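Local coordinates for protein ethylbenzene dehydrogenase alpha-subunit (Aromatoleum aromaticum, PDB 2IVF) that carries a molybdenum atom, the ligands MGD and MD1 and an iron/sulfur cluster as the alpha subunit of a molybdopterin oxidoreductase family enzyme, at residues G529-E532 and F533-V537; P522-T525 and D526-N530; S131-N134 and N135-G139; T860-H863 and L864-H868. One frame throughout, in Å; residues are numbered along the deposited sequence.

Contact 1 of 4, residues G529-E532 and F533-V537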
loop_
_atom_site.group_PDB
_atom_site.type_symbol
_atom_site.label_atom_id
_atom_site.label_comp_id
_atom_site.label_asym_id
_atom_site.label_seq_id
_atom_site.Cartn_x
_atom_site.Cartn_y
_atom_site.Cartn_z
ATOM N N GLY A 529 -34.015 10.392 -16.641
ATOM C CA GLY A 529 -35.047 9.944 -15.713
ATOM C C GLY A 529 -34.408 9.438 -14.439
ATOM O O GLY A 529 -34.871 9.739 -13.334
ATOM N N ASN A 530 -33.341 8.670 -14.590
ATOM C CA ASN A 530 -32.606 8.124 -13.432
ATOM C C ASN A 530 -31.984 9.210 -12.534
ATOM O O ASN A 530 -32.067 9.132 -11.301
ATOM C CB ASN A 530 -31.571 7.117 -13.911
ATOM C CG ASN A 530 -30.643 6.670 -12.809
ATOM O OD1 ASN A 530 -29.542 7.215 -12.624
ATOM N ND2 ASN A 530 -31.099 5.683 -12.038
ATOM N N ILE A 531 -31.390 10.239 -13.140
ATOM C CA ILE A 531 -30.877 11.405 -12.378
ATOM C C ILE A 531 -31.963 12.119 -11.540
ATOM O O ILE A 531 -31.735 12.456 -10.380
ATOM C CB ILE A 531 -30.243 12.440 -13.314
ATOM C CG1 ILE A 531 -28.975 11.878 -13.973
ATOM C CG2 ILE A 531 -29.858 13.703 -12.565
ATOM C CD1 ILE A 531 -28.597 12.653 -15.186
ATOM N N GLU A 532 -33.123 12.380 -12.128
ATOM C CA GLU A 532 -34.198 13.026 -11.389
ATOM C C GLU A 532 -34.578 12.184 -10.176
ATOM O O GLU A 532 -34.684 12.686 -9.056
ATOM C CB GLU A 532 -35.409 13.238 -12.280
ATOM C CG GLU A 532 -35.157 14.175 -13.473
ATOM C CD GLU A 532 -34.536 15.503 -13.055
ATOM O OE1 GLU A 532 -34.880 16.006 -11.967
ATOM O OE2 GLU A 532 -33.697 16.039 -13.805
ATOM N N PHE A 533 -34.784 10.893 -10.404
ATOM C CA PHE A 533 -35.035 9.942 -9.313
ATOM C C PHE A 533 -33.961 10.085 -8.254
ATOM O O PHE A 533 -34.239 10.159 -7.055
ATOM C CB PHE A 533 -35.029 8.505 -9.876
ATOM C CG PHE A 533 -35.096 7.414 -8.829
ATOM C CD1 PHE A 533 -36.312 6.889 -8.427
ATOM C CD2 PHE A 533 -33.935 6.877 -8.286
ATOM C CE1 PHE A 533 -36.385 5.861 -7.479
ATOM C CE2 PHE A 533 -34.008 5.846 -7.326
ATOM C CZ PHE A 533 -35.242 5.347 -6.936
ATOM N N MET A 534 -32.717 10.121 -8.691
ATOM C CA MET A 534 -31.630 10.149 -7.734
ATOM C C MET A 534 -31.630 11.420 -6.901
ATOM O O MET A 534 -31.359 11.376 -5.699
ATOM C CB MET A 534 -30.294 10.002 -8.444
ATOM C CG MET A 534 -30.021 8.588 -8.918
ATOM S SD MET A 534 -30.100 7.337 -7.610
ATOM C CE MET A 534 -28.622 7.826 -6.668
ATOM N N LYS A 535 -31.922 12.547 -7.537
ATOM C CA LYS A 535 -31.975 13.809 -6.836
ATOM C C LYS A 535 -32.970 13.721 -5.689
ATOM O O LYS A 535 -32.655 14.105 -4.576
ATOM C CB LYS A 535 -32.327 14.966 -7.790
ATOM C CG LYS A 535 -31.279 15.204 -8.870
ATOM C CD LYS A 535 -31.283 16.625 -9.446
ATOM C CE LYS A 535 -32.393 16.862 -10.446
ATOM N NZ LYS A 535 -32.288 18.221 -11.104
ATOM N N VAL A 536 -34.144 13.163 -5.955
ATOM C CA VAL A 536 -35.183 13.055 -4.935
ATOM C C VAL A 536 -34.856 12.054 -3.854
ATOM O O VAL A 536 -34.842 12.382 -2.666
ATOM C CB VAL A 536 -36.510 12.678 -5.547
ATOM C CG1 VAL A 536 -37.537 12.416 -4.452
ATOM C CG2 VAL A 536 -36.958 13.799 -6.494
ATOM N N VAL A 537 -34.579 10.829 -4.248
ATOM C CA VAL A 537 -34.328 9.812 -3.253
ATOM C C VAL A 537 -33.154 10.186 -2.319
ATOM O O VAL A 537 -33.178 9.857 -1.154
ATOM C CB VAL A 537 -34.092 8.450 -3.909
ATOM C CG1 VAL A 537 -35.285 8.106 -4.856
ATOM C CG2 VAL A 537 -32.777 8.460 -4.652
HETATM O O HOH W 1 -31.034 17.946 -13.453
#
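The edge of the Phe533 ring has the carbonyl O of Asn530 near its plane, while the sulfur of Met534 lies in plane at the edge as well. One face is covered from the next turn: Val537 CG1 sits 3.4 Å above the plane of the Phe533 ring, over its centre. Phe533 CG is anti to the backbone N (chi1 172°), which carries the ring away from the preceding turn, so that it is CB that touches the backbone there, at 3.3 Å from Asn530 O. Asn530 and Met534 run side by side in the same direction, with Asn530 OD1 4.0 Å from Met534 CG, a loose contact. On another side of the helix, Glu532 and Lys535 also extend together. The Glu532 chain bends at chi2 (-52°) and the Lys535 chain at chi3, which brings the carboxylate beside the end of the lysine: Glu532 OE1 forms a salt bridge with Lys535 NZ at 3.5 Å. A water joins the same two groups, accepting from Lys535 NZ at 2.7 Å and probably donating, over a longer distance, to Glu532 OE2, which would add a solvent bridge to the direct pair. Four backbone bonds link the segments, among them Met534 N to Asn530 O at 2.9 Å and Lys535 N to Ile531 O, also 2.9 Å. Outside, Phe533 and Val537 lean on Met509 of helix 504-520, whereas Ile531 and Met534 reach Tyr955. The i-to-i+4 bonds and the i-to-i+3 salt bridge are those of a regular alpha helix, here the middle of helix 526-540, packed within the molybdopterin oxidoreductase family region.

Contact 2 of 4, residues P522-T525 and D526-N530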
loop_
_atom_site.group_PDB
_atom_site.type_symbol
_atom_site.label_atom_id
_atom_site.label_comp_id
_atom_site.label_asym_id
_atom_site.label_seq_id
_atom_site.Cartn_x
_atom_site.Cartn_y
_atom_site.Cartn_z
ATOM N N PRO A 522 -40.137 15.078 -23.885
ATOM C CA PRO A 522 -40.163 13.808 -24.620
ATOM C C PRO A 522 -38.863 13.408 -25.322
ATOM O O PRO A 522 -38.812 12.337 -25.935
ATOM C CB PRO A 522 -41.270 14.026 -25.669
ATOM C CG PRO A 522 -42.070 15.180 -25.160
ATOM C CD PRO A 522 -41.075 16.052 -24.471
ATOM N N THR A 523 -37.840 14.260 -25.261
ATOM C CA THR A 523 -36.542 13.941 -25.840
ATOM C C THR A 523 -35.623 13.398 -24.757
ATOM O O THR A 523 -34.492 12.972 -25.039
ATOM C CB THR A 523 -35.912 15.174 -26.531
ATOM O OG1 THR A 523 -35.674 16.193 -25.563
ATOM C CG2 THR A 523 -36.854 15.733 -27.623
ATOM N N SER A 524 -36.125 13.381 -23.520
ATOM C CA SER A 524 -35.358 12.908 -22.381
ATOM C C SER A 524 -35.004 11.443 -22.548
ATOM O O SER A 524 -35.744 10.700 -23.179
ATOM C CB SER A 524 -36.153 13.061 -21.084
ATOM O OG SER A 524 -36.361 14.424 -20.787
ATOM N N THR A 525 -33.873 11.053 -21.963
ATOM C CA THR A 525 -33.411 9.658 -21.960
ATOM C C THR A 525 -33.608 8.998 -20.603
ATOM O O THR A 525 -33.834 9.653 -19.574
ATOM C CB THR A 525 -31.929 9.577 -22.278
ATOM O OG1 THR A 525 -31.214 10.347 -21.308
ATOM C CG2 THR A 525 -31.631 10.120 -23.672
ATOM N N ASP A 526 -33.484 7.676 -20.601
ATOM C CA ASP A 526 -33.498 6.917 -19.354
ATOM C C ASP A 526 -32.511 7.493 -18.348
ATOM O O ASP A 526 -32.810 7.618 -17.146
ATOM C CB ASP A 526 -33.227 5.426 -19.622
ATOM C CG ASP A 526 -32.061 5.183 -20.597
ATOM O OD1 ASP A 526 -31.163 6.034 -20.779
ATOM O OD2 ASP A 526 -32.061 4.100 -21.204
ATOM N N GLU A 527 -31.340 7.867 -18.856
ATOM C CA GLU A 527 -30.262 8.381 -18.021
ATOM C C GLU A 527 -30.740 9.609 -17.260
ATOM O O GLU A 527 -30.461 9.778 -16.077
ATOM C CB GLU A 527 -29.057 8.733 -18.892
ATOM C CG GLU A 527 -27.912 9.317 -18.108
ATOM C CD GLU A 527 -26.639 9.487 -18.894
ATOM O OE1 GLU A 527 -25.599 9.683 -18.215
ATOM O OE2 GLU A 527 -26.674 9.432 -20.150
ATOM N N MET A 528 -31.532 10.428 -17.935
ATOM C CA MET A 528 -32.073 11.656 -17.346
ATOM C C MET A 528 -33.181 11.365 -16.326
ATOM O O MET A 528 -33.258 11.998 -15.255
ATOM C CB MET A 528 -32.603 12.540 -18.460
ATOM C CG MET A 528 -31.500 13.031 -19.379
ATOM S SD MET A 528 -32.147 13.900 -20.792
ATOM C CE MET A 528 -30.727 13.874 -21.857
ATOM N N GLY A 529 -34.015 10.392 -16.641
ATOM C CA GLY A 529 -35.047 9.944 -15.713
ATOM C C GLY A 529 -34.408 9.438 -14.439
ATOM O O GLY A 529 -34.871 9.739 -13.334
ATOM N N ASN A 530 -33.341 8.670 -14.590
ATOM C CA ASN A 530 -32.606 8.124 -13.432
ATOM C C ASN A 530 -31.984 9.210 -12.534
ATOM O O ASN A 530 -32.067 9.132 -11.301
ATOM C CB ASN A 530 -31.571 7.117 -13.911
ATOM C CG ASN A 530 -30.643 6.670 -12.809
ATOM O OD1 ASN A 530 -29.542 7.215 -12.624
ATOM N ND2 ASN A 530 -31.099 5.683 -12.038
HETATM O O HOH W 2 -28.548 10.422 -21.791
#
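Thr525 and Met528 meet through two reciprocal, weak bonds. Met528 N donates to Thr525 OG1 at 3.4 Å, and Thr525 N points almost straight (165°) at Met528 SD, 3.5 Å away. Sulfur stands where a capping box more often has a carboxylate or hydroxyl oxygen. The hydroxyl is placed by chi1 of Thr525, 58°, which sets OG1 between the backbone N and the carbonyl carbon, facing the first turn. The Met528 chain is extended beyond CG and crosses the threonine obliquely; its CG lies 3.3 Å from Thr525 OG1. The backbone strengthens this start: Gly529 N bonds to Thr525 O at 3.0 Å, nearly along the C=O axis, and Met528 N makes a further, weak approach to the same oxygen. Thr525 OG1 is also a donor, to a water at 2.7 Å, and that water in turn donates to Glu527 OE2, likewise at 2.7 Å, tying the cap residue to the first turn through solvent. Two acidic residues follow the N-cap, a position where the helix dipole would be expected to favour negative charge. Asp526 OD1 receives a weak bond from Glu527 N at 2.7 Å, but its stronger partner is Lys803, by a salt bridge; Glu527 OE1 pairs with Lys234. Farther back, Ser524 OG bonds to Asp521 O, within the loop that leads to the cap. Segment 522-525 makes up most of the short connection between helices 504-520 and 526-540, with Tyr780 of helix 777-781 packing against Asp526 and Glu527 on the first turn of the second.

Contact 3 of 4, residues S131-N134 and N135-G139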
loop_
_atom_site.group_PDB
_atom_site.type_symbol
_atom_site.label_atom_id
_atom_site.label_comp_id
_atom_site.label_asym_id
_atom_site.label_seq_id
_atom_site.Cartn_x
_atom_site.Cartn_y
_atom_site.Cartn_z
ATOM N N SER A 131 -1.967 -9.437 1.687
ATOM C CA SER A 131 -1.164 -10.655 1.810
ATOM C C SER A 131 -0.512 -10.818 3.195
ATOM O O SER A 131 0.148 -11.843 3.450
ATOM C CB SER A 131 -0.101 -10.668 0.716
ATOM O OG SER A 131 -0.696 -10.786 -0.568
ATOM N N ALA A 132 -0.686 -9.823 4.061
ATOM C CA ALA A 132 -0.210 -9.864 5.465
ATOM C C ALA A 132 -1.320 -9.552 6.462
ATOM O O ALA A 132 -1.063 -9.312 7.643
ATOM C CB ALA A 132 0.901 -8.848 5.649
ATOM N N PHE A 133 -2.565 -9.632 6.014
ATOM C CA PHE A 133 -3.687 -9.270 6.857
ATOM C C PHE A 133 -3.875 -10.159 8.103
ATOM O O PHE A 133 -4.387 -9.721 9.113
ATOM C CB PHE A 133 -4.998 -9.205 6.040
ATOM C CG PHE A 133 -6.042 -8.490 6.800
ATOM C CD1 PHE A 133 -5.950 -7.125 6.905
ATOM C CD2 PHE A 133 -7.021 -9.165 7.505
ATOM C CE1 PHE A 133 -6.864 -6.410 7.687
ATOM C CE2 PHE A 133 -7.923 -8.458 8.290
ATOM C CZ PHE A 133 -7.822 -7.080 8.377
ATOM N N ASN A 134 -3.388 -11.399 8.075
ATOM C CA ASN A 134 -3.402 -12.201 9.269
ATOM C C ASN A 134 -2.773 -11.478 10.459
ATOM O O ASN A 134 -3.150 -11.701 11.603
ATOM C CB ASN A 134 -2.643 -13.512 9.004
ATOM C CG ASN A 134 -1.110 -13.316 8.937
ATOM O OD1 ASN A 134 -0.521 -13.207 7.850
ATOM N ND2 ASN A 134 -0.466 -13.363 10.098
ATOM N N ASN A 135 -1.825 -10.572 10.195
ATOM C CA ASN A 135 -1.164 -9.830 11.262
ATOM C C ASN A 135 -2.061 -8.803 11.869
ATOM O O ASN A 135 -1.959 -8.539 13.062
ATOM C CB ASN A 135 0.097 -9.191 10.716
ATOM C CG ASN A 135 1.070 -10.230 10.251
ATOM O OD1 ASN A 135 1.644 -10.938 11.073
ATOM N ND2 ASN A 135 1.145 -10.447 8.944
ATOM N N ASN A 136 -2.968 -8.255 11.067
ATOM C CA ASN A 136 -3.976 -7.343 11.605
ATOM C C ASN A 136 -4.890 -8.038 12.603
ATOM O O ASN A 136 -5.242 -7.486 13.652
ATOM C CB ASN A 136 -4.826 -6.740 10.504
ATOM C CG ASN A 136 -4.096 -5.683 9.707
ATOM O OD1 ASN A 136 -3.162 -6.002 9.006
ATOM N ND2 ASN A 136 -4.553 -4.426 9.786
ATOM N N LEU A 137 -5.290 -9.244 12.262
ATOM C CA LEU A 137 -6.221 -9.990 13.102
ATOM C C LEU A 137 -5.655 -10.333 14.483
ATOM O O LEU A 137 -6.402 -10.590 15.403
ATOM C CB LEU A 137 -6.655 -11.260 12.378
ATOM C CG LEU A 137 -7.406 -11.075 11.082
ATOM C CD1 LEU A 137 -7.810 -12.488 10.528
ATOM C CD2 LEU A 137 -8.610 -10.151 11.231
ATOM N N TYR A 138 -4.344 -10.367 14.646
ATOM C CA TYR A 138 -3.774 -10.664 15.958
ATOM C C TYR A 138 -2.949 -9.508 16.479
ATOM O O TYR A 138 -2.220 -9.669 17.439
ATOM C CB TYR A 138 -3.021 -12.005 15.902
ATOM C CG TYR A 138 -3.991 -12.997 15.269
ATOM C CD1 TYR A 138 -5.038 -13.534 16.022
ATOM C CD2 TYR A 138 -3.923 -13.307 13.879
ATOM C CE1 TYR A 138 -5.962 -14.394 15.438
ATOM C CE2 TYR A 138 -4.827 -14.142 13.272
ATOM C CZ TYR A 138 -5.862 -14.685 14.062
ATOM O OH TYR A 138 -6.800 -15.494 13.518
ATOM N N GLY A 139 -3.173 -8.311 15.934
ATOM C CA GLY A 139 -2.369 -7.170 16.308
ATOM C C GLY A 139 -2.905 -6.377 17.477
ATOM O O GLY A 139 -4.113 -6.378 17.760
#
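With Phe133 CG anti to the backbone N (chi1 -165°) and Asn136 CG anti to its carbonyl carbon, Asn136 CB comes over one face of the Phe133 ring, offset toward the rim, with the amide plane 15° from that of the ring. Asn136 CB makes the CH-pi contact, 3.7 Å from the centroid of the Phe133 ring and 22° off its normal. Leu137 joins from a different direction, CD2 meeting Phe133 CE2 at 3.5 Å in an apolar contact. Beyond the segments the Phe133 ring stacks with Tyr655 and meets Trp654 edge to face. Asn136 OD1 is buried here with no polar partner anywhere in the model.

The polar half of the turn is gathered on Ala132 O, which two donors of one residue grip from the same face of its carbonyl plane: Asn135 ND2 at 2.8 Å and Asn135 N at 2.9 Å. Neither lies in that plane, the backbone N being well above it. The amide is fixed by further bonds: its ND2 also reaches Asn40, and its OD1 Lys44, both of the beta subunit. Phe133 O accepts weakly from Asn136 N and Leu137 N.

Ser131 OG bonds to the carbonyl O of Cys127, a residue of the iron/sulfur cluster pocket. This is a short, weakly bonded helical turn, 134-137, near the iron/sulfur cluster, where Ala132 and Asn135 also meet the beta subunit.

Contact 4 of 4, residues T860-H863 and L864-H868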
loop_
_atom_site.group_PDB
_atom_site.type_symbol
_atom_site.label_atom_id
_atom_site.label_comp_id
_atom_site.label_asym_id
_atom_site.label_seq_id
_atom_site.Cartn_x
_atom_site.Cartn_y
_atom_site.Cartn_z
ATOM N N THR A 860 -1.595 1.177 11.900
ATOM C CA THR A 860 -1.280 0.814 13.263
ATOM C C THR A 860 -0.919 -0.667 13.361
ATOM O O THR A 860 -0.976 -1.268 14.444
ATOM C CB THR A 860 -2.425 1.232 14.251
ATOM O OG1 THR A 860 -3.698 0.764 13.764
ATOM C CG2 THR A 860 -2.408 2.743 14.464
ATOM N N ASN A 861 -0.493 -1.258 12.241
ATOM C CA ASN A 861 -0.079 -2.641 12.226
ATOM C C ASN A 861 1.404 -2.755 12.339
ATOM O O ASN A 861 2.135 -2.245 11.492
ATOM C CB ASN A 861 -0.518 -3.367 10.967
ATOM C CG ASN A 861 -0.313 -4.809 11.078
ATOM O OD1 ASN A 861 0.576 -5.391 10.420
ATOM N ND2 ASN A 861 -1.073 -5.431 11.962
ATOM N N SER A 862 1.872 -3.429 13.376
ATOM C CA SER A 862 3.315 -3.570 13.546
ATOM C C SER A 862 4.000 -4.187 12.328
ATOM O O SER A 862 4.995 -3.657 11.839
ATOM C CB SER A 862 3.629 -4.403 14.769
ATOM O OG SER A 862 3.298 -3.669 15.927
ATOM N N HIS A 863 3.495 -5.333 11.899
ATOM C CA HIS A 863 4.105 -6.099 10.800
ATOM C C HIS A 863 4.270 -5.270 9.530
ATOM O O HIS A 863 5.371 -5.239 8.914
ATOM C CB HIS A 863 3.256 -7.339 10.544
ATOM C CG HIS A 863 3.821 -8.269 9.525
ATOM N ND1 HIS A 863 4.622 -9.334 9.861
ATOM C CD2 HIS A 863 3.688 -8.312 8.179
ATOM C CE1 HIS A 863 4.957 -10.000 8.768
ATOM N NE2 HIS A 863 4.399 -9.403 7.734
ATOM N N LEU A 864 3.186 -4.590 9.132
ATOM C CA LEU A 864 3.163 -3.862 7.874
ATOM C C LEU A 864 3.928 -2.583 8.011
ATOM O O LEU A 864 4.482 -2.068 7.028
ATOM C CB LEU A 864 1.707 -3.624 7.404
ATOM C CG LEU A 864 1.055 -4.888 6.809
ATOM C CD1 LEU A 864 -0.480 -4.812 6.636
ATOM C CD2 LEU A 864 1.775 -5.174 5.431
ATOM N N SER A 865 3.981 -2.059 9.234
ATOM C CA SER A 865 4.686 -0.809 9.487
ATOM C C SER A 865 6.178 -0.970 9.414
ATOM O O SER A 865 6.860 -0.001 9.209
ATOM C CB SER A 865 4.269 -0.212 10.826
ATOM O OG SER A 865 2.947 0.282 10.722
ATOM N N ARG A 866 6.663 -2.196 9.552
ATOM C CA ARG A 866 8.077 -2.523 9.311
ATOM C C ARG A 866 8.526 -2.562 7.812
ATOM O O ARG A 866 9.715 -2.730 7.538
ATOM C CB ARG A 866 8.424 -3.818 9.989
ATOM C CG ARG A 866 8.281 -3.753 11.480
ATOM C CD ARG A 866 8.606 -5.112 12.035
ATOM N NE ARG A 866 8.171 -5.148 13.416
ATOM C CZ ARG A 866 7.202 -5.904 13.927
ATOM N NH1 ARG A 866 6.598 -6.848 13.228
ATOM N NH2 ARG A 866 6.937 -5.805 15.207
ATOM N N LEU A 867 7.589 -2.346 6.878
ATOM C CA LEU A 867 7.909 -2.195 5.436
ATOM C C LEU A 867 8.338 -0.749 5.140
ATOM O O LEU A 867 8.694 -0.436 4.027
ATOM C CB LEU A 867 6.670 -2.549 4.601
ATOM C CG LEU A 867 6.376 -4.065 4.709
ATOM C CD1 LEU A 867 5.201 -4.477 3.814
ATOM C CD2 LEU A 867 7.559 -4.959 4.371
ATOM N N HIS A 868 8.284 0.118 6.145
ATOM C CA HIS A 868 8.582 1.527 5.943
ATOM C C HIS A 868 9.184 2.127 7.206
ATOM O O HIS A 868 9.602 1.391 8.086
ATOM C CB HIS A 868 7.374 2.287 5.423
ATOM C CG HIS A 868 6.156 2.210 6.299
ATOM N ND1 HIS A 868 5.860 3.150 7.271
ATOM C CD2 HIS A 868 5.151 1.316 6.326
ATOM C CE1 HIS A 868 4.727 2.823 7.861
ATOM N NE2 HIS A 868 4.262 1.724 7.293
#
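Asn861 holds the tight end of this turn, its side chain and its backbone carbonyl together receiving three bonds. CG anti to the backbone N (chi1 -169°) turns OD1 toward the helix, where it accepts from Leu864 N at 3.0 Å, the N-cap bond. Asn861 O is gripped twice by one residue, by Ser865 N at 2.9 Å and by Ser865 OG at 2.8 Å, the hydroxyl standing above the carbonyl plane. ND2 of the same amide bonds to Glu141, which fixes its rotation.

The partly exposed side is slacker. The Arg866 guanidinium lays one face over Ser862 CB, its NH2 3.6 Å from that carbon, a contact without a bond between the side chains. Arg866 N is shared between Ser862 O at 3.2 Å and, weakly, His863 O. The guanidinium is steadied from elsewhere, NE donating to Phe95 O of the beta subunit.

In sequence, helix 862-865 falls between strands 843-846 and 873-877 of the dinucleotide-binding domain. It packs on helix 134-137 through Leu864 against Asn136, and on the beta subunit through Ser862 against His99 of that chain.

In the fold
The four contacts fall into two groups on opposite sides of the chain's centre. Contacts 1 and 2 share Gly529 and Asn530 and follow the start and middle of one helix, their centres about 10 Å apart. Contacts 3 and 4, far apart in sequence, touch directly: Asn135 ND2 lies 3.4 Å from His863 CD2, and Asn861 ND2 makes a weak hydrogen bond to Asn135 O. This second group meets the beta subunit and lies near the cofactors, with the side chain of Phe133 about 7 Å from both the iron/sulfur cluster and MD1, and that of Leu864 about 9 Å from the cluster. The nearest atoms of contacts 1 and 3 are about 30 Å apart.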